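Local coordinates for protein glycosyltransferase (Streptomyces halstedii, PDB 3WAD) that belongs to the GT-B glycosyltransferases, enzymes built from two Rossmann-like domains, and resembles the erythromycin biosynthesis protein CIII family, at residues M1-R11 against H29-N39; P52-M60 against Y105-L115. All blocks are in the same frame, centred on the assembly; numbering follows the deposited sequence.

Interaction 1: M1-R11 against H29-N39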
ATOM      1  N   MET B   1       1.835  -9.423  14.954  1.00 34.25           N
ATOM      2  CA  MET B   1       2.770  -8.697  15.826  1.00 32.60           C
ATOM      3  C   MET B   1       2.694  -7.234  15.424  1.00 32.11           C
ATOM      4  O   MET B   1       2.175  -6.894  14.389  1.00 31.60           O
ATOM      5  CB  MET B   1       4.203  -9.227  15.603  1.00 34.63           C
ATOM      6  CG  MET B   1       4.680  -9.180  14.116  1.00 34.29           C
ATOM      7  SD  MET B   1       6.389  -9.765  13.873  1.00 38.69           S
ATOM      8  CE  MET B   1       6.894  -9.184  15.387  1.00 31.68           C
ATOM      9  N   ARG B   2       3.189  -6.390  16.286  1.00 30.05           N
ATOM     10  CA  ARG B   2       3.150  -4.962  16.092  1.00 30.87           C
ATOM     11  C   ARG B   2       4.580  -4.568  15.588  1.00 30.08           C
ATOM     12  O   ARG B   2       5.593  -4.925  16.260  1.00 28.70           O
ATOM     13  CB  ARG B   2       2.876  -4.291  17.416  1.00 29.51           C
ATOM     14  CG  ARG B   2       1.583  -4.854  18.114  1.00 33.09           C
ATOM     15  CD  ARG B   2       0.596  -3.798  18.485  1.00 37.68           C
ATOM     16  NE  ARG B   2       0.549  -3.412  19.886  1.00 45.60           N
ATOM     17  CZ  ARG B   2      -0.543  -2.954  20.548  1.00 46.02           C
ATOM     18  NH1 ARG B   2      -1.746  -2.832  19.980  1.00 52.39           N
ATOM     19  NH2 ARG B   2      -0.438  -2.612  21.808  1.00 42.79           N
ATOM     20  N   VAL B   3       4.648  -3.908  14.411  1.00 28.40           N
ATOM     21  CA  VAL B   3       5.948  -3.467  13.871  1.00 25.57           C
ATOM     22  C   VAL B   3       5.985  -1.963  13.831  1.00 25.21           C
ATOM     23  O   VAL B   3       5.173  -1.315  13.172  1.00 24.47           O
ATOM     24  CB  VAL B   3       6.138  -3.979  12.476  1.00 25.62           C
ATOM     25  CG1 VAL B   3       7.640  -3.640  11.932  1.00 22.34           C
ATOM     26  CG2 VAL B   3       5.817  -5.458  12.396  1.00 24.59           C
ATOM     27  N   LEU B   4       6.914  -1.393  14.535  1.00 25.00           N
ATOM     28  CA  LEU B   4       7.111   0.025  14.461  1.00 26.20           C
ATOM     29  C   LEU B   4       8.258   0.312  13.445  1.00 26.09           C
ATOM     30  O   LEU B   4       9.421   0.032  13.702  1.00 25.06           O
ATOM     31  CB  LEU B   4       7.391   0.589  15.865  1.00 26.59           C
ATOM     32  CG  LEU B   4       7.735   2.049  16.020  1.00 27.74           C
ATOM     33  CD1 LEU B   4       6.544   2.924  15.476  1.00 31.15           C
ATOM     34  CD2 LEU B   4       8.130   2.472  17.455  1.00 29.20           C
ATOM     35  N   MET B   5       7.913   0.890  12.310  1.00 24.75           N
ATOM     36  CA  MET B   5       8.916   1.284  11.299  1.00 23.64           C
ATOM     37  C   MET B   5       9.149   2.753  11.364  1.00 25.16           C
ATOM     38  O   MET B   5       8.188   3.516  11.554  1.00 24.49           O
ATOM     39  CB  MET B   5       8.415   0.943   9.926  1.00 23.72           C
ATOM     40  CG  MET B   5       7.997  -0.558   9.858  1.00 24.23           C
ATOM     41  SD  MET B   5       7.528  -1.104   8.188  1.00 27.67           S
ATOM     42  CE  MET B   5       9.084  -0.984   7.257  1.00 23.68           C
ATOM     43  N   THR B   6      10.415   3.179  11.274  1.00 23.69           N
ATOM     44  CA  THR B   6      10.643   4.582  11.420  1.00 24.16           C
ATOM     45  C   THR B   6      11.599   5.042  10.288  1.00 23.75           C
ATOM     46  O   THR B   6      12.520   4.330   9.920  1.00 23.19           O
ATOM     47  CB  THR B   6      11.059   4.940  12.814  1.00 24.01           C
ATOM     48  OG1 THR B   6      11.218   6.370  12.928  1.00 27.09           O
ATOM     49  CG2 THR B   6      12.368   4.202  13.228  1.00 25.55           C
ATOM     50  N   VAL B   7      11.334   6.213   9.738  1.00 23.40           N
ATOM     51  CA  VAL B   7      12.200   6.770   8.687  1.00 22.65           C
ATOM     52  C   VAL B   7      12.163   8.292   8.865  1.00 21.41           C
ATOM     53  O   VAL B   7      11.087   8.846   9.182  1.00 21.25           O
ATOM     54  CB  VAL B   7      11.787   6.253   7.271  1.00 20.30           C
ATOM     55  CG1 VAL B   7      10.370   6.672   6.952  1.00 22.96           C
ATOM     56  CG2 VAL B   7      12.707   6.819   6.172  1.00 18.68           C
ATOM     57  N   PHE B   8      13.309   8.986   8.702  1.00 22.42           N
ATOM     58  CA  PHE B   8      13.295  10.450   8.699  1.00 20.71           C
ATOM     59  C   PHE B   8      12.439  10.989   7.500  1.00 22.19           C
ATOM     60  O   PHE B   8      12.165  10.237   6.574  1.00 20.81           O
ATOM     61  CB  PHE B   8      14.707  11.087   8.750  1.00 23.35           C
ATOM     62  CG  PHE B   8      15.475  10.981   7.451  1.00 22.77           C
ATOM     63  CD1 PHE B   8      15.548  12.085   6.580  1.00 23.11           C
ATOM     64  CD2 PHE B   8      16.038   9.755   7.032  1.00 25.32           C
ATOM     65  CE1 PHE B   8      16.230  11.965   5.294  1.00 22.67           C
ATOM     66  CE2 PHE B   8      16.738   9.623   5.805  1.00 22.88           C
ATOM     67  CZ  PHE B   8      16.855  10.731   4.944  1.00 23.62           C
ATOM     68  N   ALA B   9      12.007  12.270   7.536  1.00 21.97           N
ATOM     69  CA  ALA B   9      11.094  12.803   6.508  1.00 23.01           C
ATOM     70  C   ALA B   9      11.769  13.029   5.169  1.00 23.62           C
ATOM     71  O   ALA B   9      12.346  14.107   4.869  1.00 22.73           O
ATOM     72  CB  ALA B   9      10.323  14.095   7.018  1.00 22.25           C
ATOM     73  N   ASN B  10      11.714  11.989   4.336  1.00 23.49           N
ATOM     74  CA  ASN B  10      12.345  12.015   3.025  1.00 23.49           C
ATOM     75  C   ASN B  10      11.588  11.006   2.221  1.00 24.24           C
ATOM     76  O   ASN B  10      11.565   9.835   2.622  1.00 22.81           O
ATOM     77  CB  ASN B  10      13.824  11.549   3.091  1.00 22.68           C
ATOM     78  CG  ASN B  10      14.484  11.506   1.691  1.00 26.12           C
ATOM     79  OD1 ASN B  10      14.369  10.548   0.926  1.00 27.49           O
ATOM     80  ND2 ASN B  10      15.187  12.558   1.376  1.00 32.68           N
ATOM     81  N   ARG B  11      11.041  11.412   1.091  1.00 22.19           N
ATOM     82  CA  ARG B  11      10.198  10.525   0.326  1.00 24.21           C
ATOM     83  C   ARG B  11      10.916   9.285  -0.226  1.00 21.53           C
ATOM     84  O   ARG B  11      10.284   8.220  -0.308  1.00 23.60           O
ATOM     85  CB  ARG B  11       9.490  11.271  -0.818  1.00 23.47           C
ATOM     86  CG  ARG B  11       8.181  10.647  -1.338  1.00 30.95           C
ATOM     87  CD  ARG B  11       7.324  11.761  -2.047  1.00 44.78           C
ATOM     88  NE  ARG B  11       8.203  12.813  -2.564  1.00 50.52           N
ATOM     89  CZ  ARG B  11       8.345  14.039  -2.045  1.00 55.90           C
ATOM     90  NH1 ARG B  11       7.634  14.435  -0.986  1.00 55.91           N
ATOM     91  NH2 ARG B  11       9.213  14.887  -2.599  1.00 56.35           N
ATOM     92  N   HIS B  29       0.147  -8.369  10.136  1.00 29.49           N
ATOM     93  CA  HIS B  29       0.717  -7.639  11.204  1.00 28.71           C
ATOM     94  C   HIS B  29       0.212  -6.228  11.171  1.00 28.76           C
ATOM     95  O   HIS B  29      -0.228  -5.775  10.112  1.00 29.65           O
ATOM     96  CB  HIS B  29       2.208  -7.745  11.024  1.00 30.11           C
ATOM     97  CG  HIS B  29       2.653  -9.170  10.854  1.00 30.83           C
ATOM     98  ND1 HIS B  29       2.636 -10.074  11.902  1.00 27.36           N
ATOM     99  CD2 HIS B  29       3.065  -9.862   9.757  1.00 29.84           C
ATOM    100  CE1 HIS B  29       3.038 -11.254  11.460  1.00 27.51           C
ATOM    101  NE2 HIS B  29       3.324 -11.149  10.169  1.00 28.43           N
ATOM    102  N   GLU B  30       0.331  -5.517  12.298  1.00 29.12           N
ATOM    103  CA  GLU B  30      -0.088  -4.131  12.451  1.00 30.52           C
ATOM    104  C   GLU B  30       1.178  -3.276  12.301  1.00 30.14           C
ATOM    105  O   GLU B  30       2.122  -3.422  13.098  1.00 29.24           O
ATOM    106  CB  GLU B  30      -0.586  -3.829  13.856  1.00 31.18           C
ATOM    107  CG  GLU B  30      -1.729  -4.662  14.329  1.00 38.78           C
ATOM    108  CD  GLU B  30      -3.052  -4.111  13.865  1.00 46.07           C
ATOM    109  OE1 GLU B  30      -3.860  -4.902  13.318  1.00 49.58           O
ATOM    110  OE2 GLU B  30      -3.281  -2.885  14.022  1.00 49.37           O
ATOM    111  N   VAL B  31       1.193  -2.399  11.303  1.00 28.74           N
ATOM    112  CA  VAL B  31       2.425  -1.643  10.973  1.00 25.63           C
ATOM    113  C   VAL B  31       2.144  -0.161  11.162  1.00 25.56           C
ATOM    114  O   VAL B  31       1.162   0.356  10.648  1.00 25.75           O
ATOM    115  CB  VAL B  31       2.765  -1.909   9.535  1.00 27.17           C
ATOM    116  CG1 VAL B  31       4.045  -1.155   9.108  1.00 21.32           C
ATOM    117  CG2 VAL B  31       2.951  -3.436   9.315  1.00 21.47           C
ATOM    118  N   HIS B  32       2.952   0.484  11.971  1.00 24.91           N
ATOM    119  CA  HIS B  32       2.959   1.920  12.089  1.00 25.17           C
ATOM    120  C   HIS B  32       4.210   2.506  11.388  1.00 23.58           C
ATOM    121  O   HIS B  32       5.360   2.028  11.636  1.00 22.37           O
ATOM    122  CB  HIS B  32       2.956   2.358  13.579  1.00 24.71           C
ATOM    123  CG  HIS B  32       1.640   2.154  14.278  1.00 25.90           C
ATOM    124  ND1 HIS B  32       1.496   2.309  15.640  1.00 28.20           N
ATOM    125  CD2 HIS B  32       0.416   1.821  13.813  1.00 27.32           C
ATOM    126  CE1 HIS B  32       0.236   2.107  15.975  1.00 25.50           C
ATOM    127  NE2 HIS B  32      -0.432   1.774  14.892  1.00 25.58           N
ATOM    128  N   ILE B  33       4.019   3.564  10.589  1.00 21.55           N
ATOM    129  CA  ILE B  33       5.180   4.277  10.001  1.00 22.27           C
ATOM    130  C   ILE B  33       5.358   5.591  10.743  1.00 21.96           C
ATOM    131  O   ILE B  33       4.499   6.528  10.622  1.00 22.59           O
ATOM    132  CB  ILE B  33       5.063   4.573   8.415  1.00 22.72           C
ATOM    133  CG1 ILE B  33       4.487   3.356   7.663  1.00 23.59           C
ATOM    134  CG2 ILE B  33       6.412   5.172   7.829  1.00 20.99           C
ATOM    135  CD1 ILE B  33       5.412   2.054   7.702  1.00 21.65           C
ATOM    136  N   ALA B  34       6.440   5.687  11.498  1.00 20.90           N
ATOM    137  CA  ALA B  34       6.626   6.893  12.284  1.00 21.72           C
ATOM    138  C   ALA B  34       7.627   7.718  11.535  1.00 23.42           C
ATOM    139  O   ALA B  34       8.681   7.194  11.158  1.00 21.48           O
ATOM    140  CB  ALA B  34       7.182   6.519  13.721  1.00 21.91           C
ATOM    141  N   SER B  35       7.343   9.015  11.383  1.00 23.60           N
ATOM    142  CA  SER B  35       8.231   9.926  10.697  1.00 21.53           C
ATOM    143  C   SER B  35       7.843  11.327  11.141  1.00 24.09           C
ATOM    144  O   SER B  35       6.783  11.509  11.829  1.00 24.99           O
ATOM    145  CB  SER B  35       8.105   9.702   9.165  1.00 22.36           C
ATOM    146  OG  SER B  35       9.090  10.370   8.381  1.00 21.07           O
ATOM    147  N   HIS B  36       8.679  12.314  10.832  1.00 23.31           N
ATOM    148  CA  HIS B  36       8.308  13.727  11.060  1.00 23.79           C
ATOM    149  C   HIS B  36       6.990  14.103  10.376  1.00 23.67           C
ATOM    150  O   HIS B  36       6.574  13.473   9.408  1.00 21.84           O
ATOM    151  CB  HIS B  36       9.413  14.711  10.645  1.00 23.35           C
ATOM    152  CG  HIS B  36      10.799  14.315  11.090  1.00 25.27           C
ATOM    153  ND1 HIS B  36      11.542  13.351  10.443  1.00 24.34           N
ATOM    154  CD2 HIS B  36      11.593  14.795  12.085  1.00 24.16           C
ATOM    155  CE1 HIS B  36      12.724  13.241  11.016  1.00 23.68           C
ATOM    156  NE2 HIS B  36      12.791  14.114  12.007  1.00 24.85           N
ATOM    157  N   PRO B  37       6.310  15.126  10.917  1.00 25.80           N
ATOM    158  CA  PRO B  37       4.971  15.517  10.407  1.00 25.86           C
ATOM    159  C   PRO B  37       4.966  15.811   8.918  1.00 26.30           C
ATOM    160  O   PRO B  37       3.986  15.441   8.218  1.00 26.18           O
ATOM    161  CB  PRO B  37       4.625  16.764  11.234  1.00 26.48           C
ATOM    162  CG  PRO B  37       5.411  16.617  12.524  1.00 28.19           C
ATOM    163  CD  PRO B  37       6.654  15.805  12.181  1.00 25.26           C
ATOM    164  N   ASP B  38       6.059  16.393   8.402  1.00 25.17           N
ATOM    165  CA  ASP B  38       6.136  16.673   6.987  1.00 25.45           C
ATOM    166  C   ASP B  38       6.229  15.438   6.100  1.00 25.79           C
ATOM    167  O   ASP B  38       6.191  15.564   4.882  1.00 25.60           O
ATOM    168  CB  ASP B  38       7.254  17.720   6.615  1.00 25.78           C
ATOM    169  CG  ASP B  38       8.623  17.381   7.166  1.00 26.22           C
ATOM    170  OD1 ASP B  38       8.769  16.766   8.251  1.00 23.86           O
ATOM    171  OD2 ASP B  38       9.599  17.746   6.490  1.00 27.69           O
ATOM    172  N   ASN B  39       6.362  14.241   6.671  1.00 24.91           N
ATOM    173  CA  ASN B  39       6.368  13.063   5.801  1.00 25.10           C
ATOM    174  C   ASN B  39       4.981  12.415   5.838  1.00 24.07           C
ATOM    175  O   ASN B  39       4.773  11.441   5.175  1.00 23.72           O
ATOM    176  CB  ASN B  39       7.432  12.011   6.237  1.00 25.42           C
ATOM    177  CG  ASN B  39       7.951  11.156   5.075  1.00 26.27           C
ATOM    178  OD1 ASN B  39       7.832  11.506   3.923  1.00 22.05           O
ATOM    179  ND2 ASN B  39       8.586  10.031   5.413  1.00 22.70           N
TER
HETATM  180  O   HOH W   1      11.756  16.731   5.293  1.00 26.18           O
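Strands 2-6 and 30-35 run parallel, R2 beside E30 through T6 beside A34, their axes 4.7 Å apart and 27° off parallel. The backbone bonds alternate: V3 N gives to E30 O, H32 N to V3 O, M5 N to H32 O and A34 N to M5 O. M1 N bonds to H29 ND1 at 3.2 Å, in the plane of the imidazole, while M1 SD lies 4.6 Å from the ring centroid. The M5 and I33 side chains run alongside each other on one face. With CG beside the backbone N (chi1 -53°) and chi2 extended, M5 SD meets V31 CG1 at 3.6 Å and I33 CD1 at 3.8 Å; helix 18-27 covers this face. Strand 2-6, helices 11-16 and 18-27, and strand 30-35 form a beta-alpha-beta crossover of the N-terminal Rossmann-like domain. On the other face, L4 CD1 touches A34 CB, against L115 of helix 109-122. The carboxylate of E30 forms a salt bridge with R331 of the second subunit. At the C-terminal end of the pair, A34 O accepts two bonds, from V7 N and T6 OG1, the hydroxyl sitting above the carbonyl plane. Turned away from its backbone N (chi1 -170°), S35 OG donates to V7 O at 2.6 Å and accepts from N39 ND2. A9 N makes a weak bond to H36 ND1 at the ring edge, and A9 CB rests 3.6 Å from N39 CB.

Interaction 2: P52-M60 against Y105-L115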
ATOM      1  N   PRO B  52       2.986  10.528  13.396  1.00 26.78           N
ATOM      2  CA  PRO B  52       3.882  11.691  13.354  1.00 27.48           C
ATOM      3  C   PRO B  52       4.689  11.796  14.648  1.00 27.23           C
ATOM      4  O   PRO B  52       4.127  11.615  15.749  1.00 26.27           O
ATOM      5  CB  PRO B  52       2.942  12.899  13.248  1.00 27.51           C
ATOM      6  CG  PRO B  52       1.556  12.311  12.856  1.00 28.67           C
ATOM      7  CD  PRO B  52       1.546  10.859  13.274  1.00 27.45           C
ATOM      8  N   VAL B  53       5.988  12.103  14.528  1.00 28.13           N
ATOM      9  CA  VAL B  53       6.891  12.202  15.695  1.00 27.04           C
ATOM     10  C   VAL B  53       7.817  13.388  15.505  1.00 28.50           C
ATOM     11  O   VAL B  53       8.305  13.641  14.405  1.00 29.20           O
ATOM     12  CB  VAL B  53       7.673  10.841  15.905  1.00 27.22           C
ATOM     13  CG1 VAL B  53       6.807   9.815  16.510  1.00 25.73           C
ATOM     14  CG2 VAL B  53       8.284  10.230  14.590  1.00 23.46           C
ATOM     15  N   GLY B  54       8.090  14.147  16.558  1.00 29.66           N
ATOM     16  CA  GLY B  54       8.961  15.312  16.422  1.00 29.51           C
ATOM     17  C   GLY B  54       8.344  16.439  15.608  1.00 29.47           C
ATOM     18  O   GLY B  54       7.131  16.440  15.373  1.00 30.16           O
ATOM     19  N   ASN B  55       9.170  17.399  15.193  1.00 29.18           N
ATOM     20  CA  ASN B  55       8.728  18.618  14.470  1.00 28.94           C
ATOM     21  C   ASN B  55       9.103  18.425  13.035  1.00 28.45           C
ATOM     22  O   ASN B  55       9.926  17.535  12.774  1.00 26.32           O
ATOM     23  CB  ASN B  55       9.393  19.885  15.013  1.00 28.97           C
ATOM     24  CG  ASN B  55       9.135  20.095  16.548  1.00 33.57           C
ATOM     25  OD1 ASN B  55      10.077  20.213  17.347  1.00 31.76           O
ATOM     26  ND2 ASN B  55       7.872  20.149  16.938  1.00 29.95           N
ATOM     27  N   ASP B  56       8.487  19.191  12.122  1.00 26.42           N
ATOM     28  CA  ASP B  56       8.824  19.096  10.697  1.00 27.10           C
ATOM     29  C   ASP B  56      10.349  19.096  10.578  1.00 27.24           C
ATOM     30  O   ASP B  56      11.034  19.920  11.226  1.00 26.96           O
ATOM     31  CB  ASP B  56       8.298  20.311   9.891  1.00 27.24           C
ATOM     32  CG  ASP B  56       6.740  20.264   9.613  1.00 33.61           C
ATOM     33  OD1 ASP B  56       5.989  19.326  10.027  1.00 32.43           O
ATOM     34  OD2 ASP B  56       6.254  21.195   8.949  1.00 41.50           O
ATOM     35  N   LEU B  57      10.874  18.199   9.749  1.00 26.13           N
ATOM     36  CA  LEU B  57      12.302  18.186   9.460  1.00 26.44           C
ATOM     37  C   LEU B  57      12.643  19.238   8.405  1.00 28.77           C
ATOM     38  O   LEU B  57      13.623  19.978   8.564  1.00 28.77           O
ATOM     39  CB  LEU B  57      12.809  16.786   9.013  1.00 24.44           C
ATOM     40  CG  LEU B  57      14.279  16.670   8.579  1.00 23.12           C
ATOM     41  CD1 LEU B  57      15.124  16.991   9.841  1.00 21.55           C
ATOM     42  CD2 LEU B  57      14.612  15.259   8.043  1.00 21.69           C
ATOM     43  N   ASN B  58      11.861  19.266   7.324  1.00 31.86           N
ATOM     44  CA  ASN B  58      12.102  20.142   6.152  1.00 35.03           C
ATOM     45  C   ASN B  58      13.478  19.997   5.535  1.00 37.40           C
ATOM     46  O   ASN B  58      14.099  21.023   5.289  1.00 38.47           O
ATOM     47  CB  ASN B  58      11.862  21.599   6.576  1.00 35.70           C
ATOM     48  CG  ASN B  58      10.415  21.842   6.885  1.00 37.02           C
ATOM     49  OD1 ASN B  58      10.075  22.354   7.949  1.00 39.39           O
ATOM     50  ND2 ASN B  58       9.523  21.375   5.986  1.00 37.79           N
ATOM     51  N   ILE B  59      13.937  18.760   5.246  1.00 40.79           N
ATOM     52  CA  ILE B  59      15.396  18.497   5.012  1.00 45.80           C
ATOM     53  C   ILE B  59      15.818  19.102   3.705  1.00 49.42           C
ATOM     54  O   ILE B  59      17.023  19.076   3.369  1.00 50.36           O
ATOM     55  CB  ILE B  59      15.917  16.978   4.804  1.00 44.99           C
ATOM     56  CG1 ILE B  59      14.830  15.953   4.468  1.00 46.35           C
ATOM     57  CG2 ILE B  59      17.096  16.587   5.736  1.00 43.82           C
ATOM     58  CD1 ILE B  59      14.512  15.834   2.980  1.00 47.97           C
ATOM     59  N   MET B  60      14.839  19.573   2.938  1.00 53.38           N
ATOM     60  CA  MET B  60      15.161  20.182   1.658  1.00 57.53           C
ATOM     61  C   MET B  60      15.601  21.681   1.658  1.00 58.39           C
ATOM     62  O   MET B  60      16.490  22.050   0.880  1.00 59.38           O
ATOM     63  CB  MET B  60      14.069  19.897   0.648  1.00 58.32           C
ATOM     64  CG  MET B  60      14.596  19.119  -0.515  1.00 62.81           C
ATOM     65  SD  MET B  60      14.251  20.080  -2.021  1.00 76.10           S
ATOM     66  CE  MET B  60      15.312  21.559  -1.913  1.00 70.47           C
ATOM     67  N   TYR B 105      20.567  15.773  13.911  1.00 26.25           N
ATOM     68  CA  TYR B 105      19.695  16.776  13.300  1.00 26.53           C
ATOM     69  C   TYR B 105      18.474  16.131  12.593  1.00 24.35           C
ATOM     70  O   TYR B 105      17.374  16.657  12.658  1.00 24.74           O
ATOM     71  CB  TYR B 105      20.514  17.554  12.256  1.00 27.41           C
ATOM     72  CG  TYR B 105      19.760  18.676  11.628  1.00 30.25           C
ATOM     73  CD1 TYR B 105      19.882  19.987  12.120  1.00 31.61           C
ATOM     74  CD2 TYR B 105      18.954  18.442  10.526  1.00 29.98           C
ATOM     75  CE1 TYR B 105      19.188  21.047  11.519  1.00 34.67           C
ATOM     76  CE2 TYR B 105      18.230  19.484   9.931  1.00 34.36           C
ATOM     77  CZ  TYR B 105      18.359  20.766  10.437  1.00 33.95           C
ATOM     78  OH  TYR B 105      17.706  21.767   9.826  1.00 37.83           O
ATOM     79  N   MET B 106      18.710  15.031  11.894  1.00 23.75           N
ATOM     80  CA  MET B 106      17.707  14.304  11.121  1.00 24.46           C
ATOM     81  C   MET B 106      16.734  13.458  11.960  1.00 23.98           C
ATOM     82  O   MET B 106      15.692  13.045  11.416  1.00 25.37           O
ATOM     83  CB  MET B 106      18.383  13.377  10.078  1.00 23.10           C
ATOM     84  CG  MET B 106      18.884  14.170   8.907  1.00 23.22           C
ATOM     85  SD  MET B 106      20.208  13.284   8.061  1.00 24.84           S
ATOM     86  CE  MET B 106      19.388  11.756   7.601  1.00 18.25           C
ATOM     87  N   ALA B 107      17.090  13.149  13.219  1.00 23.42           N
ATOM     88  CA  ALA B 107      16.205  12.438  14.176  1.00 23.95           C
ATOM     89  C   ALA B 107      16.505  12.946  15.591  1.00 25.24           C
ATOM     90  O   ALA B 107      17.234  12.311  16.381  1.00 25.61           O
ATOM     91  CB  ALA B 107      16.337  10.882  14.063  1.00 23.73           C
ATOM     92  N   ASP B 108      15.930  14.118  15.828  1.00 24.99           N
ATOM     93  CA  ASP B 108      15.883  14.922  16.998  1.00 28.19           C
ATOM     94  C   ASP B 108      15.704  14.336  18.357  1.00 26.18           C
ATOM     95  O   ASP B 108      15.083  13.343  18.480  1.00 27.07           O
ATOM     96  CB  ASP B 108      14.574  15.849  16.885  1.00 29.23           C
ATOM     97  CG  ASP B 108      15.010  17.127  16.620  1.00 35.24           C
ATOM     98  OD1 ASP B 108      16.295  17.003  16.636  1.00 39.92           O
ATOM     99  OD2 ASP B 108      14.310  18.100  16.295  1.00 37.58           O
ATOM    100  N   SER B 109      16.130  15.076  19.373  1.00 26.01           N
ATOM    101  CA  SER B 109      15.748  14.702  20.757  1.00 27.31           C
ATOM    102  C   SER B 109      14.211  14.726  20.914  1.00 27.91           C
ATOM    103  O   SER B 109      13.660  13.867  21.628  1.00 28.56           O
ATOM    104  CB  SER B 109      16.403  15.618  21.766  1.00 27.77           C
ATOM    105  OG  SER B 109      15.781  16.856  21.693  1.00 26.23           O
ATOM    106  N   THR B 110      13.530  15.660  20.213  1.00 28.69           N
ATOM    107  CA  THR B 110      12.057  15.691  20.186  1.00 28.67           C
ATOM    108  C   THR B 110      11.501  14.474  19.424  1.00 28.25           C
ATOM    109  O   THR B 110      10.632  13.757  19.935  1.00 27.57           O
ATOM    110  CB  THR B 110      11.496  16.949  19.599  1.00 29.33           C
ATOM    111  OG1 THR B 110      11.981  18.096  20.358  1.00 33.81           O
ATOM    112  CG2 THR B 110       9.906  16.882  19.701  1.00 32.14           C
ATOM    113  N   MET B 111      12.008  14.229  18.214  1.00 25.46           N
ATOM    114  CA  MET B 111      11.599  13.061  17.433  1.00 26.22           C
ATOM    115  C   MET B 111      11.852  11.776  18.177  1.00 26.25           C
ATOM    116  O   MET B 111      11.003  10.875  18.183  1.00 25.48           O
ATOM    117  CB  MET B 111      12.324  13.088  16.082  1.00 27.28           C
ATOM    118  CG  MET B 111      11.629  12.405  15.015  1.00 27.23           C
ATOM    119  SD  MET B 111      12.483  10.935  14.925  1.00 38.57           S
ATOM    120  CE  MET B 111      12.086  10.265  13.330  1.00 23.47           C
ATOM    121  N   THR B 112      13.039  11.694  18.777  1.00 25.59           N
ATOM    122  CA  THR B 112      13.447  10.539  19.526  1.00 26.13           C
ATOM    123  C   THR B 112      12.560  10.360  20.783  1.00 26.46           C
ATOM    124  O   THR B 112      12.087   9.267  21.035  1.00 26.91           O
ATOM    125  CB  THR B 112      14.977  10.596  19.805  1.00 27.01           C
ATOM    126  OG1 THR B 112      15.698  10.676  18.542  1.00 25.66           O
ATOM    127  CG2 THR B 112      15.482   9.366  20.577  1.00 27.37           C
ATOM    128  N   ALA B 113      12.326  11.415  21.544  1.00 28.48           N
ATOM    129  CA  ALA B 113      11.430  11.294  22.726  1.00 29.34           C
ATOM    130  C   ALA B 113       9.981  10.858  22.299  1.00 31.92           C
ATOM    131  O   ALA B 113       9.371   9.828  22.835  1.00 31.58           O
ATOM    132  CB  ALA B 113      11.497  12.591  23.522  1.00 28.28           C
ATOM    133  N   ASP B 114       9.459  11.506  21.248  1.00 31.32           N
ATOM    134  CA  ASP B 114       8.153  11.061  20.706  1.00 33.35           C
ATOM    135  C   ASP B 114       8.191   9.658  20.277  1.00 31.51           C
ATOM    136  O   ASP B 114       7.226   8.935  20.510  1.00 33.62           O
ATOM    137  CB  ASP B 114       7.629  11.887  19.503  1.00 32.94           C
ATOM    138  CG  ASP B 114       7.221  13.279  19.895  1.00 39.69           C
ATOM    139  OD1 ASP B 114       7.562  13.684  21.039  1.00 42.25           O
ATOM    140  OD2 ASP B 114       6.594  13.990  19.052  1.00 40.58           O
ATOM    141  N   LEU B 115       9.239   9.221  19.572  1.00 30.36           N
ATOM    142  CA  LEU B 115       9.230   7.781  19.177  1.00 27.61           C
ATOM    143  C   LEU B 115       9.354   6.793  20.396  1.00 27.75           C
ATOM    144  O   LEU B 115       8.756   5.717  20.376  1.00 26.38           O
ATOM    145  CB  LEU B 115      10.292   7.430  18.098  1.00 26.04           C
ATOM    146  CG  LEU B 115      10.233   6.038  17.455  1.00 24.88           C
ATOM    147  CD1 LEU B 115       9.010   5.905  16.509  1.00 19.60           C
ATOM    148  CD2 LEU B 115      11.503   5.773  16.619  1.00 24.10           C
TER
HETATM  149  O   HOH W   2      11.788  16.758  15.375  1.00 23.99           O
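V53 and G54 lie against the first turns of helix 109-122, where the loop after strand 49-52 leaves the Rossmann-like sheet of the N-terminal domain. V53 CB sits 3.7 Å from D114 CB, and the two side chains pass each other antiparallel. From there the valine forks. CG1, anti to the carbonyl carbon (chi1 -76°), packs on D114 CB and the backbone N of L115. CG2, between the backbone N and the carbonyl carbon, reaches M111 CE at 4.0 Å. Chi1 of M111 (-154°) brings CG to 3.6 Å from V53 O, and the bend at chi2 directs the chain on to CE and that contact. G54 CA comes to 3.6 Å from M111 CA, a close backbone approach; the glycine has positive phi. T110 CG2 touches the same G54 CA. Further on, L57 CD1 lies 3.6 Å from Y105 O and also meets the tyrosine ring, at the end of helix 89-106. L57 CD2 turns to M106. A water accepts from N55 N and donates to D108 OD2, joining the loop to the residue just before the helix. G54 N donates to D114 OD2 at 2.9 Å, nearly straight at 161°, from above the carboxylate plane.

Interaction 1 comes first along the chain and closes before interaction 2 opens. Their centres are 12 Å apart, on the same side of the chain's centre. Strand 49-52 lies next to 30-35 at the outer end of the seven-stranded parallel sheet, so the loop of interaction 2 continues from the sheet that interaction 1 helps build. The two touch directly. S35 O and V53 N are probably hydrogen-bonded, as are D38 OD2 and N58 N, both pairs at 2.9 Å. Helix 109-122 serves both: M111 and L115 face the sheet strands and V53 alike. Both contacts also touch the second subunit, which places this edge of the N-terminal domain at the interface between the two subunits.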